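Pyruvate kinase (Pseudomonas aeruginosa, PDB 6QXL) probably catalyses the last step of glycolysis, in which phosphoenolpyruvate and ADP are converted to pyruvate and ATP. Local coordinates at residues 5-10 with 29-34; 12-17 with 46-51; 23-28 with 324-329; 63-68 with 187-192. All coordinates share one frame; numbering follows the deposited sequence.

Contact 1: 5-10 with 29-34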
loop_
_atom_site.group_PDB
_atom_site.type_symbol
_atom_site.label_atom_id
_atom_site.label_comp_id
_atom_site.label_asym_id
_atom_site.label_seq_id
_atom_site.Cartn_x
_atom_site.Cartn_y
_atom_site.Cartn_z
ATOM N N ARG A 5 4.721 -4.054 28.210
ATOM C CA ARG A 5 5.688 -4.680 27.335
ATOM C C ARG A 5 6.991 -3.924 27.215
ATOM O O ARG A 5 8.050 -4.533 27.074
ATOM C CB ARG A 5 5.087 -4.856 25.944
ATOM C CG ARG A 5 3.831 -5.738 25.917
ATOM C CD ARG A 5 3.217 -5.730 24.496
ATOM N NE ARG A 5 4.014 -6.447 23.502
ATOM C CZ ARG A 5 4.062 -7.769 23.384
ATOM N NH1 ARG A 5 3.381 -8.560 24.199
ATOM N NH2 ARG A 5 4.814 -8.330 22.442
ATOM N N THR A 6 6.934 -2.594 27.233
ATOM C CA THR A 6 8.146 -1.788 27.112
ATOM C C THR A 6 8.906 -1.857 28.422
ATOM O O THR A 6 8.302 -1.794 29.496
ATOM C CB THR A 6 7.792 -0.333 26.741
ATOM O OG1 THR A 6 6.986 -0.341 25.552
ATOM C CG2 THR A 6 9.045 0.476 26.489
ATOM N N LYS A 7 10.225 -1.985 28.335
ATOM C CA LYS A 7 11.028 -2.227 29.529
ATOM C C LYS A 7 11.619 -0.935 30.052
ATOM O O LYS A 7 11.822 0.008 29.308
ATOM C CB LYS A 7 12.115 -3.255 29.243
ATOM C CG LYS A 7 11.580 -4.579 28.715
ATOM C CD LYS A 7 10.581 -5.247 29.680
ATOM C CE LYS A 7 10.124 -6.614 29.169
ATOM N NZ LYS A 7 11.266 -7.581 29.040
ATOM N N ILE A 8 11.878 -0.907 31.362
ATOM C CA ILE A 8 12.351 0.291 32.056
ATOM C C ILE A 8 13.753 0.079 32.601
ATOM O O ILE A 8 13.982 -0.831 33.386
ATOM C CB ILE A 8 11.413 0.667 33.203
ATOM C CG1 ILE A 8 10.045 1.094 32.636
ATOM C CG2 ILE A 8 12.034 1.790 34.034
ATOM C CD1 ILE A 8 8.945 1.348 33.674
ATOM N N VAL A 9 14.680 0.929 32.181
ATOM C CA VAL A 9 16.029 0.954 32.720
ATOM C C VAL A 9 16.135 2.093 33.727
ATOM O O VAL A 9 15.849 3.244 33.394
ATOM C CB VAL A 9 17.057 1.193 31.624
ATOM C CG1 VAL A 9 18.463 1.156 32.200
ATOM C CG2 VAL A 9 16.885 0.167 30.522
ATOM N N ALA A 10 16.548 1.771 34.952
ATOM C CA ALA A 10 16.660 2.762 36.032
ATOM C C ALA A 10 18.109 2.842 36.467
ATOM O O ALA A 10 18.702 1.831 36.854
ATOM C CB ALA A 10 15.776 2.387 37.198
ATOM N N GLY A 29 8.515 -1.957 39.250
ATOM C CA GLY A 29 8.618 -2.633 37.980
ATOM C C GLY A 29 9.886 -2.432 37.185
ATOM O O GLY A 29 9.889 -2.699 35.985
ATOM N N ILE A 30 10.991 -2.010 37.779
ATOM C CA ILE A 30 12.182 -1.843 36.956
ATOM C C ILE A 30 12.587 -3.173 36.334
ATOM O O ILE A 30 12.474 -4.216 36.953
ATOM C CB ILE A 30 13.369 -1.210 37.705
ATOM C CG1 ILE A 30 13.914 -2.088 38.819
ATOM C CG2 ILE A 30 12.994 0.154 38.269
ATOM C CD1 ILE A 30 15.390 -1.817 39.054
ATOM N N ASP A 31 13.037 -3.134 35.097
ATOM C CA ASP A 31 13.494 -4.336 34.413
ATOM C C ASP A 31 15.024 -4.389 34.299
ATOM O O ASP A 31 15.586 -5.467 34.116
ATOM C CB ASP A 31 12.827 -4.435 33.029
ATOM C CG ASP A 31 11.288 -4.267 33.098
ATOM O OD1 ASP A 31 10.553 -5.224 33.510
ATOM O OD2 ASP A 31 10.802 -3.152 32.750
ATOM N N VAL A 32 15.698 -3.242 34.380
ATOM C CA VAL A 32 17.161 -3.195 34.282
ATOM C C VAL A 32 17.683 -2.097 35.205
ATOM O O VAL A 32 17.156 -0.987 35.213
ATOM C CB VAL A 32 17.633 -2.879 32.856
ATOM C CG1 VAL A 32 19.156 -2.825 32.765
ATOM C CG2 VAL A 32 17.095 -3.905 31.901
ATOM N N ALA A 33 18.721 -2.417 35.973
ATOM C CA ALA A 33 19.394 -1.442 36.799
ATOM C C ALA A 33 20.700 -1.079 36.121
ATOM O O ALA A 33 21.494 -1.967 35.776
ATOM C CB ALA A 33 19.657 -2.008 38.184
ATOM N N ARG A 34 20.918 0.224 35.923
ATOM C CA ARG A 34 22.127 0.712 35.275
ATOM C C ARG A 34 23.089 1.215 36.349
ATOM O O ARG A 34 22.703 1.993 37.227
ATOM C CB ARG A 34 21.779 1.844 34.296
ATOM C CG ARG A 34 22.956 2.641 33.747
ATOM C CD ARG A 34 22.466 3.539 32.629
ATOM N NE ARG A 34 23.527 4.445 32.159
ATOM C CZ ARG A 34 23.755 5.680 32.603
ATOM N NH1 ARG A 34 23.003 6.239 33.542
ATOM N NH2 ARG A 34 24.752 6.376 32.085
#

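Contact 2: 12-17 with 46-51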
loop_
_atom_site.group_PDB
_atom_site.type_symbol
_atom_site.label_atom_id
_atom_site.label_comp_id
_atom_site.label_asym_id
_atom_site.label_seq_id
_atom_site.Cartn_x
_atom_site.Cartn_y
_atom_site.Cartn_z
ATOM N N LEU A 12 20.991 3.702 39.020
ATOM C CA LEU A 12 21.131 3.775 40.477
ATOM C C LEU A 12 22.112 4.855 40.891
ATOM O O LEU A 12 23.023 5.229 40.142
ATOM C CB LEU A 12 21.577 2.442 41.052
ATOM C CG LEU A 12 20.675 1.272 40.654
ATOM C CD1 LEU A 12 21.212 0.005 41.306
ATOM C CD2 LEU A 12 19.205 1.536 40.999
ATOM N N GLY A 13 21.909 5.350 42.103
ATOM C CA GLY A 13 22.763 6.387 42.671
ATOM C C GLY A 13 22.392 6.698 44.110
ATOM O O GLY A 13 21.644 5.953 44.744
ATOM N N PRO A 14 22.884 7.826 44.640
ATOM C CA PRO A 14 22.608 8.220 46.034
ATOM C C PRO A 14 21.147 8.120 46.460
ATOM O O PRO A 14 20.869 7.682 47.562
ATOM C CB PRO A 14 23.060 9.666 46.077
ATOM C CG PRO A 14 24.115 9.761 45.025
ATOM C CD PRO A 14 23.826 8.743 43.974
ATOM N N ALA A 15 20.219 8.481 45.586
ATOM C CA ALA A 15 18.796 8.435 45.924
ATOM C C ALA A 15 18.214 7.021 45.894
ATOM O O ALA A 15 17.093 6.820 46.350
ATOM C CB ALA A 15 18.005 9.322 44.978
ATOM N N SER A 16 18.962 6.066 45.345
ATOM C CA SER A 16 18.471 4.704 45.169
ATOM C C SER A 16 19.552 3.710 45.586
ATOM O O SER A 16 19.898 2.772 44.855
ATOM C CB SER A 16 18.057 4.499 43.698
ATOM O OG SER A 16 19.111 4.903 42.830
ATOM N N ASN A 17 20.111 3.951 46.762
ATOM C CA ASN A 17 21.242 3.162 47.252
ATOM C C ASN A 17 20.844 2.278 48.433
ATOM O O ASN A 17 21.484 1.266 48.668
ATOM C CB ASN A 17 22.362 4.119 47.654
ATOM C CG ASN A 17 23.579 3.427 48.212
ATOM O OD1 ASN A 17 24.231 2.631 47.506
ATOM N ND2 ASN A 17 23.786 3.633 49.539
ATOM N N ARG A 46 29.294 -2.999 43.655
ATOM C CA ARG A 46 29.112 -4.383 44.103
ATOM C C ARG A 46 27.963 -4.527 45.089
ATOM O O ARG A 46 27.176 -5.461 44.991
ATOM C CB ARG A 46 30.380 -4.898 44.744
ATOM C CG ARG A 46 31.459 -5.199 43.765
ATOM C CD ARG A 46 32.529 -6.020 44.475
ATOM N NE ARG A 46 33.506 -6.560 43.524
ATOM C CZ ARG A 46 34.654 -5.973 43.199
ATOM N NH1 ARG A 46 34.989 -4.746 43.684
ATOM N NH2 ARG A 46 35.446 -6.572 42.308
ATOM N N ALA A 47 27.870 -3.591 46.024
ATOM C CA ALA A 47 26.834 -3.665 47.044
ATOM C C ALA A 47 25.449 -3.522 46.418
ATOM O O ALA A 47 24.540 -4.297 46.737
ATOM C CB ALA A 47 27.057 -2.602 48.111
ATOM N N ARG A 48 25.311 -2.545 45.528
ATOM C CA ARG A 48 24.055 -2.343 44.814
ATOM C C ARG A 48 23.707 -3.554 43.926
ATOM O O ARG A 48 22.574 -4.034 43.937
ATOM C CB ARG A 48 24.112 -1.067 43.972
ATOM C CG ARG A 48 24.078 0.209 44.785
ATOM C CD ARG A 48 24.484 1.382 43.930
ATOM N NE ARG A 48 24.603 2.621 44.712
ATOM C CZ ARG A 48 25.255 3.709 44.285
ATOM N NH1 ARG A 48 25.835 3.733 43.075
ATOM N NH2 ARG A 48 25.324 4.783 45.045
ATOM N N ALA A 49 24.702 -4.062 43.202
ATOM C CA ALA A 49 24.484 -5.222 42.324
ATOM C C ALA A 49 23.938 -6.415 43.095
ATOM O O ALA A 49 22.951 -7.041 42.663
ATOM C CB ALA A 49 25.763 -5.601 41.597
ATOM N N ARG A 50 24.553 -6.696 44.249
ATOM C CA ARG A 50 24.128 -7.812 45.085
ATOM C C ARG A 50 22.710 -7.584 45.596
ATOM O O ARG A 50 21.895 -8.510 45.628
ATOM C CB ARG A 50 25.113 -7.999 46.235
ATOM C CG ARG A 50 24.904 -9.143 47.200
ATOM C CD ARG A 50 26.067 -9.397 48.156
ATOM N NE ARG A 50 27.480 -9.223 47.707
ATOM C CZ ARG A 50 28.101 -9.975 46.789
ATOM N NH1 ARG A 50 29.358 -9.710 46.453
ATOM N NH2 ARG A 50 27.464 -10.982 46.196
ATOM N N LEU A 51 22.410 -6.348 45.960
ATOM C CA LEU A 51 21.139 -6.023 46.581
ATOM C C LEU A 51 19.986 -6.116 45.578
ATOM O O LEU A 51 18.900 -6.584 45.927
ATOM C CB LEU A 51 21.227 -4.611 47.176
ATOM C CG LEU A 51 20.515 -4.230 48.469
ATOM C CD1 LEU A 51 20.627 -5.299 49.531
ATOM C CD2 LEU A 51 21.095 -2.923 48.998
#

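Contact 3: 23-28 with 324-329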
loop_
_atom_site.group_PDB
_atom_site.type_symbol
_atom_site.label_atom_id
_atom_site.label_comp_id
_atom_site.label_asym_id
_atom_site.label_seq_id
_atom_site.Cartn_x
_atom_site.Cartn_y
_atom_site.Cartn_z
ATOM N N GLU A 23 14.145 -1.996 47.026
ATOM C CA GLU A 23 12.986 -2.871 47.080
ATOM C C GLU A 23 11.764 -2.212 46.420
ATOM O O GLU A 23 11.054 -2.847 45.647
ATOM C CB GLU A 23 12.682 -3.293 48.516
ATOM C CG GLU A 23 11.569 -4.356 48.622
ATOM C CD GLU A 23 11.551 -5.100 49.926
ATOM O OE1 GLU A 23 11.845 -4.539 50.987
ATOM O OE2 GLU A 23 11.242 -6.307 49.893
ATOM N N GLN A 24 11.545 -0.933 46.704
ATOM C CA GLN A 24 10.414 -0.217 46.124
ATOM C C GLN A 24 10.506 -0.054 44.595
ATOM O O GLN A 24 9.481 -0.100 43.911
ATOM C CB GLN A 24 10.264 1.137 46.779
ATOM C CG GLN A 24 9.601 1.111 48.140
ATOM C CD GLN A 24 9.619 2.499 48.769
ATOM O OE1 GLN A 24 10.575 2.879 49.485
ATOM N NE2 GLN A 24 8.606 3.285 48.450
ATOM N N LEU A 25 11.728 0.130 44.084
ATOM C CA LEU A 25 11.953 0.205 42.650
ATOM C C LEU A 25 11.677 -1.137 41.963
ATOM O O LEU A 25 11.094 -1.179 40.876
ATOM C CB LEU A 25 13.389 0.652 42.333
ATOM C CG LEU A 25 13.856 2.049 42.704
ATOM C CD1 LEU A 25 15.341 2.193 42.363
ATOM C CD2 LEU A 25 13.013 3.105 42.018
ATOM N N ILE A 26 12.120 -2.213 42.590
ATOM C CA ILE A 26 11.851 -3.568 42.107
ATOM C C ILE A 26 10.344 -3.789 42.038
ATOM O O ILE A 26 9.828 -4.272 41.025
ATOM C CB ILE A 26 12.532 -4.625 43.002
ATOM C CG1 ILE A 26 14.070 -4.309 43.034
ATOM C CG2 ILE A 26 12.255 -6.024 42.521
ATOM C CD1 ILE A 26 14.865 -4.278 41.852
ATOM N N LEU A 27 9.643 -3.422 43.095
ATOM C CA LEU A 27 8.188 -3.597 43.118
ATOM C C LEU A 27 7.475 -2.677 42.155
ATOM O O LEU A 27 6.406 -3.014 41.682
ATOM C CB LEU A 27 7.622 -3.402 44.525
ATOM C CG LEU A 27 8.015 -4.463 45.529
ATOM C CD1 LEU A 27 7.851 -3.887 46.949
ATOM C CD2 LEU A 27 7.236 -5.766 45.314
ATOM N N ALA A 28 8.052 -1.514 41.875
ATOM C CA ALA A 28 7.433 -0.578 40.944
ATOM C C ALA A 28 7.587 -1.031 39.490
ATOM O O ALA A 28 6.891 -0.523 38.607
ATOM C CB ALA A 28 7.995 0.819 41.130
ATOM N N TYR A 324 12.245 11.772 43.835
ATOM C CA TYR A 324 11.090 10.883 43.660
ATOM C C TYR A 324 11.401 9.711 42.708
ATOM O O TYR A 324 10.686 9.470 41.739
ATOM C CB TYR A 324 9.904 11.680 43.128
ATOM C CG TYR A 324 9.450 12.810 43.998
ATOM C CD1 TYR A 324 10.060 14.051 43.888
ATOM C CD2 TYR A 324 8.434 12.643 44.971
ATOM C CE1 TYR A 324 9.665 15.098 44.685
ATOM C CE2 TYR A 324 7.988 13.729 45.682
ATOM C CZ TYR A 324 8.632 14.917 45.578
ATOM O OH TYR A 324 8.238 15.971 46.360
ATOM N N PRO A 325 12.457 8.949 43.006
ATOM C CA PRO A 325 12.818 7.845 42.125
ATOM C C PRO A 325 11.724 6.792 41.927
ATOM O O PRO A 325 11.512 6.308 40.813
ATOM C CB PRO A 325 14.054 7.246 42.796
ATOM C CG PRO A 325 13.978 7.692 44.200
ATOM C CD PRO A 325 13.357 9.047 44.162
ATOM N N VAL A 326 11.007 6.456 42.981
ATOM C CA VAL A 326 9.979 5.423 42.852
ATOM C C VAL A 326 8.798 5.941 42.043
ATOM O O VAL A 326 8.292 5.251 41.152
ATOM C CB VAL A 326 9.546 4.887 44.225
ATOM C CG1 VAL A 326 8.412 3.874 44.113
ATOM C CG2 VAL A 326 10.751 4.264 44.915
ATOM N N GLU A 327 8.403 7.171 42.305
ATOM C CA GLU A 327 7.268 7.759 41.596
ATOM C C GLU A 327 7.568 7.923 40.100
ATOM O O GLU A 327 6.676 7.764 39.268
ATOM C CB GLU A 327 6.870 9.088 42.220
ATOM C CG GLU A 327 6.408 8.972 43.681
ATOM C CD GLU A 327 7.500 9.011 44.763
ATOM O OE1 GLU A 327 8.725 8.867 44.489
ATOM O OE2 GLU A 327 7.126 9.214 45.919
ATOM N N ALA A 328 8.834 8.201 39.764
ATOM C CA ALA A 328 9.247 8.277 38.372
ATOM C C ALA A 328 9.050 6.948 37.654
ATOM O O ALA A 328 8.446 6.906 36.581
ATOM C CB ALA A 328 10.685 8.744 38.257
ATOM N N VAL A 329 9.527 5.865 38.257
ATOM C CA VAL A 329 9.362 4.542 37.665
ATOM C C VAL A 329 7.874 4.220 37.499
ATOM O O VAL A 329 7.448 3.774 36.440
ATOM C CB VAL A 329 10.064 3.465 38.507
ATOM C CG1 VAL A 329 9.632 2.048 38.076
ATOM C CG2 VAL A 329 11.578 3.633 38.425
#

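Contact 4: 63-68 with 187-192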
loop_
_atom_site.group_PDB
_atom_site.type_symbol
_atom_site.label_atom_id
_atom_site.label_comp_id
_atom_site.label_asym_id
_atom_site.label_seq_id
_atom_site.Cartn_x
_atom_site.Cartn_y
_atom_site.Cartn_z
ATOM N N VAL A 63 15.665 -8.973 36.898
ATOM C CA VAL A 63 16.214 -7.670 36.611
ATOM C C VAL A 63 17.647 -7.824 36.118
ATOM O O VAL A 63 18.491 -8.386 36.799
ATOM C CB VAL A 63 16.174 -6.779 37.854
ATOM C CG1 VAL A 63 16.835 -5.424 37.573
ATOM C CG2 VAL A 63 14.720 -6.612 38.335
ATOM N N ALA A 64 17.922 -7.319 34.921
ATOM C CA ALA A 64 19.278 -7.329 34.404
ATOM C C ALA A 64 20.087 -6.216 35.047
ATOM O O ALA A 64 19.528 -5.260 35.581
ATOM C CB ALA A 64 19.272 -7.163 32.890
ATOM N N LEU A 65 21.409 -6.362 34.965
ATOM C CA LEU A 65 22.339 -5.356 35.398
ATOM C C LEU A 65 23.140 -4.885 34.216
ATOM O O LEU A 65 23.754 -5.679 33.510
ATOM C CB LEU A 65 23.289 -5.888 36.472
ATOM C CG LEU A 65 22.681 -6.397 37.774
ATOM C CD1 LEU A 65 23.807 -6.593 38.823
ATOM C CD2 LEU A 65 21.596 -5.488 38.331
ATOM N N LEU A 66 23.134 -3.572 34.020
ATOM C CA LEU A 66 23.846 -2.944 32.936
ATOM C C LEU A 66 24.921 -2.069 33.556
ATOM O O LEU A 66 24.626 -1.269 34.452
ATOM C CB LEU A 66 22.874 -2.113 32.097
ATOM C CG LEU A 66 23.475 -1.376 30.905
ATOM C CD1 LEU A 66 22.457 -1.294 29.797
ATOM C CD2 LEU A 66 23.932 0.014 31.263
ATOM N N GLY A 67 26.147 -2.222 33.054
ATOM C CA GLY A 67 27.284 -1.440 33.500
ATOM C C GLY A 67 27.684 -0.480 32.411
ATOM O O GLY A 67 27.967 -0.896 31.284
ATOM N N ASP A 68 27.721 0.805 32.749
ATOM C CA ASP A 68 27.935 1.859 31.774
ATOM C C ASP A 68 29.348 2.403 31.913
ATOM O O ASP A 68 29.658 3.053 32.902
ATOM C CB ASP A 68 26.854 2.961 31.963
ATOM C CG ASP A 68 26.663 3.839 30.737
ATOM O OD1 ASP A 68 27.689 4.231 30.132
ATOM O OD2 ASP A 68 25.499 4.129 30.349
ATOM N N ASP A 187 29.708 -10.352 36.942
ATOM C CA ASP A 187 28.764 -11.096 36.071
ATOM C C ASP A 187 27.632 -10.217 35.560
ATOM O O ASP A 187 26.460 -10.588 35.614
ATOM C CB ASP A 187 28.163 -12.330 36.787
ATOM C CG ASP A 187 29.113 -13.487 36.845
ATOM O OD1 ASP A 187 30.259 -13.441 36.280
ATOM O OD2 ASP A 187 28.660 -14.480 37.445
ATOM N N LEU A 188 27.980 -9.031 35.081
ATOM C CA LEU A 188 26.971 -8.122 34.574
ATOM C C LEU A 188 26.359 -8.671 33.289
ATOM O O LEU A 188 27.036 -9.309 32.485
ATOM C CB LEU A 188 27.568 -6.735 34.337
ATOM C CG LEU A 188 28.078 -5.975 35.566
ATOM C CD1 LEU A 188 28.442 -4.562 35.177
ATOM C CD2 LEU A 188 27.053 -5.968 36.695
ATOM N N ASP A 189 25.067 -8.427 33.125
ATOM C CA ASP A 189 24.327 -8.912 31.969
ATOM C C ASP A 189 24.563 -8.058 30.720
ATOM O O ASP A 189 24.601 -8.583 29.607
ATOM C CB ASP A 189 22.861 -8.971 32.327
ATOM C CG ASP A 189 22.623 -9.770 33.592
ATOM O OD1 ASP A 189 22.904 -10.974 33.598
ATOM O OD2 ASP A 189 22.229 -9.188 34.604
ATOM N N TYR A 190 24.722 -6.746 30.908
ATOM C CA TYR A 190 24.976 -5.820 29.804
ATOM C C TYR A 190 26.104 -4.878 30.174
ATOM O O TYR A 190 26.232 -4.467 31.323
ATOM C CB TYR A 190 23.717 -4.993 29.470
ATOM C CG TYR A 190 22.619 -5.775 28.809
ATOM C CD1 TYR A 190 22.660 -6.057 27.449
ATOM C CD2 TYR A 190 21.540 -6.239 29.541
ATOM C CE1 TYR A 190 21.648 -6.778 26.848
ATOM C CE2 TYR A 190 20.523 -6.960 28.940
ATOM C CZ TYR A 190 20.576 -7.200 27.602
ATOM O OH TYR A 190 19.581 -7.936 27.032
ATOM N N VAL A 191 26.900 -4.523 29.179
ATOM C CA VAL A 191 27.930 -3.503 29.311
ATOM C C VAL A 191 27.744 -2.502 28.181
ATOM O O VAL A 191 27.647 -2.884 27.020
ATOM C CB VAL A 191 29.328 -4.114 29.233
ATOM C CG1 VAL A 191 30.404 -3.043 29.142
ATOM C CG2 VAL A 191 29.566 -4.971 30.459
ATOM N N ALA A 192 27.720 -1.218 28.530
ATOM C CA ALA A 192 27.508 -0.152 27.555
ATOM C C ALA A 192 28.787 0.603 27.294
ATOM O O ALA A 192 29.465 1.041 28.230
ATOM C CB ALA A 192 26.436 0.798 28.033
#

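Contact 1: 5-10 with 29-34
The first beta-alpha-beta unit of the TIM barrel pairs Val9 with Val32 and Ala10 with Ala33, joining strands 7-11 and 32-36 side by side and parallel. The short strand axes approach to 4.7 Å at 25° between their directions, the evidence for a twisted parallel pair. Ala10 N donates to Val32 O over 2.8 Å, almost straight at 171°, and Ala10 O accepts Arg34 N from above its carbonyl plane. Ile8 O is gripped twice: Asp31 N lies in its carbonyl plane at 3.0 Å, while Val32 N arrives somewhat tilted from it. Asp31 continues the pairing with its side chain. Its CG stands anti to the carbonyl carbon (chi1 -51°), and OD2 takes Ile8 N at 2.9 Å through the anti lone pair. The same OD2 forms a salt bridge with Arg4, and OD1 one with Arg61, so this buried carboxylate probably stays charged. Lys7 crosses Asp31 at about a right angle, its CD 3.6 Å from Asp31 CG, but the ammonium is spent on backbone carbonyls including Phe418 O. Val9 and Val32 lie side by side on one sheet face, pointing the same way, with Val9 CG2 3.9 Å from Val32 CB. Arg34 leaves that face as an extended chain from CG to NE; its NE is salt-bridged to Asp68 and its tip lies near the bound malonate. Ala10 and Ile30 meet away from Val9 and Val32, where Ala10 CB touches Ile30 CG2 at 3.7 Å.

Contact 2: 12-17 with 46-51
Asn17 OD1 accepts the NE-H of Arg48 over 2.8 Å, at 153° on the hydrogen. The donor is somewhat tilted from the amide carbonyl plane, and the two side chains cross at about a right angle with amide and guanidinium planes 82° apart. OD1 comes to the guanidinium edge, near its plane, with Asn17 CG in plane behind it. Asn17 CG stands anti to the backbone N (chi1 179°), which sets the amide toward Arg48, and Arg48 runs extended from CG to NE, placing NE well away from the helix backbone. One guanidinium face is covered by Gly13, whose CA sits 3.7 Å above the plane, offset toward the rim. The turn carrying Gly13 is closed internally, since Gly13 N donates to Ser16 OG at 2.9 Å and Ser16 N to Gly13 O at 2.8 Å. Nearer the helix, Leu12 and Arg48 slide past each other in opposite directions, Leu12 CD1 reaching Arg48 CB at 4.1 Å. Leu51 brings CD2 to 4.2 Å from Asn17 O and also packs on Pro19 and Leu22 of helix 19-28. An arginine of helix 42-58 thus bonds to Asn17 and lies against Gly13 in the loop that leads from the first strand of the TIM barrel to its first helix.

Contact 3: 23-28 with 324-329
The pyrrolidine ring of Pro325 meets Leu25 through its CB, 4.3 Å from Leu25 CD2, whereas Tyr324, the N-cap residue of helix 325-340, has Glu327 CD at the edge of its ring, in plane. The contact itself is apolar, with no hydrogen bond between the two segments. Leu25 CD2 is the most widely shared atom: it comes 3.7 Å from Pro325 O, and 3.9 Å from both Val326 CG2 and Val329 CG2. Its CG lies anti to the carbonyl carbon (chi1 -66°), and CD2 reaches across to the other helix although its CB does not point there. Val326 splits its branches. CG2 lies against Gln24 CB at 3.7 Å, and CG1 sits at the looser distance of 4.3 Å from Ala28 CB. One turn later Val329 CG1 closes on Ala28 CB at 3.7 Å. The short segment axes run 9.2 Å apart with only 8° between their directions; consistent with this, two successive levels pair, Leu25 beside Val326 and Ala28 beside Val329. Val329 and Ala328 also rest on Leu315 of strand 312-315. Such nearly parallel neighbours belong to the helical outer layer of the TIM barrel, here at the seam where its last helix returns beside its first.

Contact 4: 63-68 with 187-192
Leu66 and Tyr190 cross at about a right angle, Leu66 CG lying 3.9 Å from Tyr190 CB, and Leu66 CD2 continues to Ala192 CB. Away from that face of the sheet, Leu188 forks over the neighbouring strand: CD2 meets Leu65 CB at 3.8 Å, and CD1 lies 3.7 Å from Gly67 CA, where glycine leaves room for it. The Tyr190 ring receives Ala64 CB at its edge, near the plane, 4.1 Å from CE2. Between the faces runs a parallel pairing, with Gly67 N to Tyr190 O and Ala192 N to Gly67 O both 2.8 Å. Leu65 O accepts Tyr190 N and, weakly, Asp189 N. At the polar edge Asp189 extends the pairing: its CG is anti to the carbonyl carbon (chi1 -53°), and OD2 takes Leu65 N at 3.0 Å, 155° on the hydrogen, through the anti lone pair. Salt bridges to Arg53 and Arg409 also engage this carboxylate, while Asp68, at the other end, pairs with Lys221 as a further partner. Ala64 and Leu66 bond through the backbone to Ala33 of strand 32-36, and Tyr190 packs on Trp217 and Val219 of strand 217-222, which places the pair between those strands of the closed barrel; outside, Leu65 packs on Ala49 and Arg53 of helix 42-58.

In the fold
All four contacts lie in the TIM-barrel domain. Contacts 1 and 4, about 12 Å apart centre to centre, use four successive strands of the eight-stranded parallel sheet, 7-11, 32-36, 64-68 and 190-193, and meet where 32-36 neighbours 64-68. Contact 3, its centre about 11 Å from that of contact 1, joins helix 19-28 to helix 325-340, completing the ring of helices; contact 4 is nested within the chain it closes. Contact 2, centred about 13 Å from contacts 3 and 4, sets a loop against helix 42-58. Segments of contacts 1, 2 and 3 alternate along the chain, while contacts 1 and 2 close before contact 4 opens. Arg34–Asp68 connects contacts 1 and 4 near the bound malonate and magnesium.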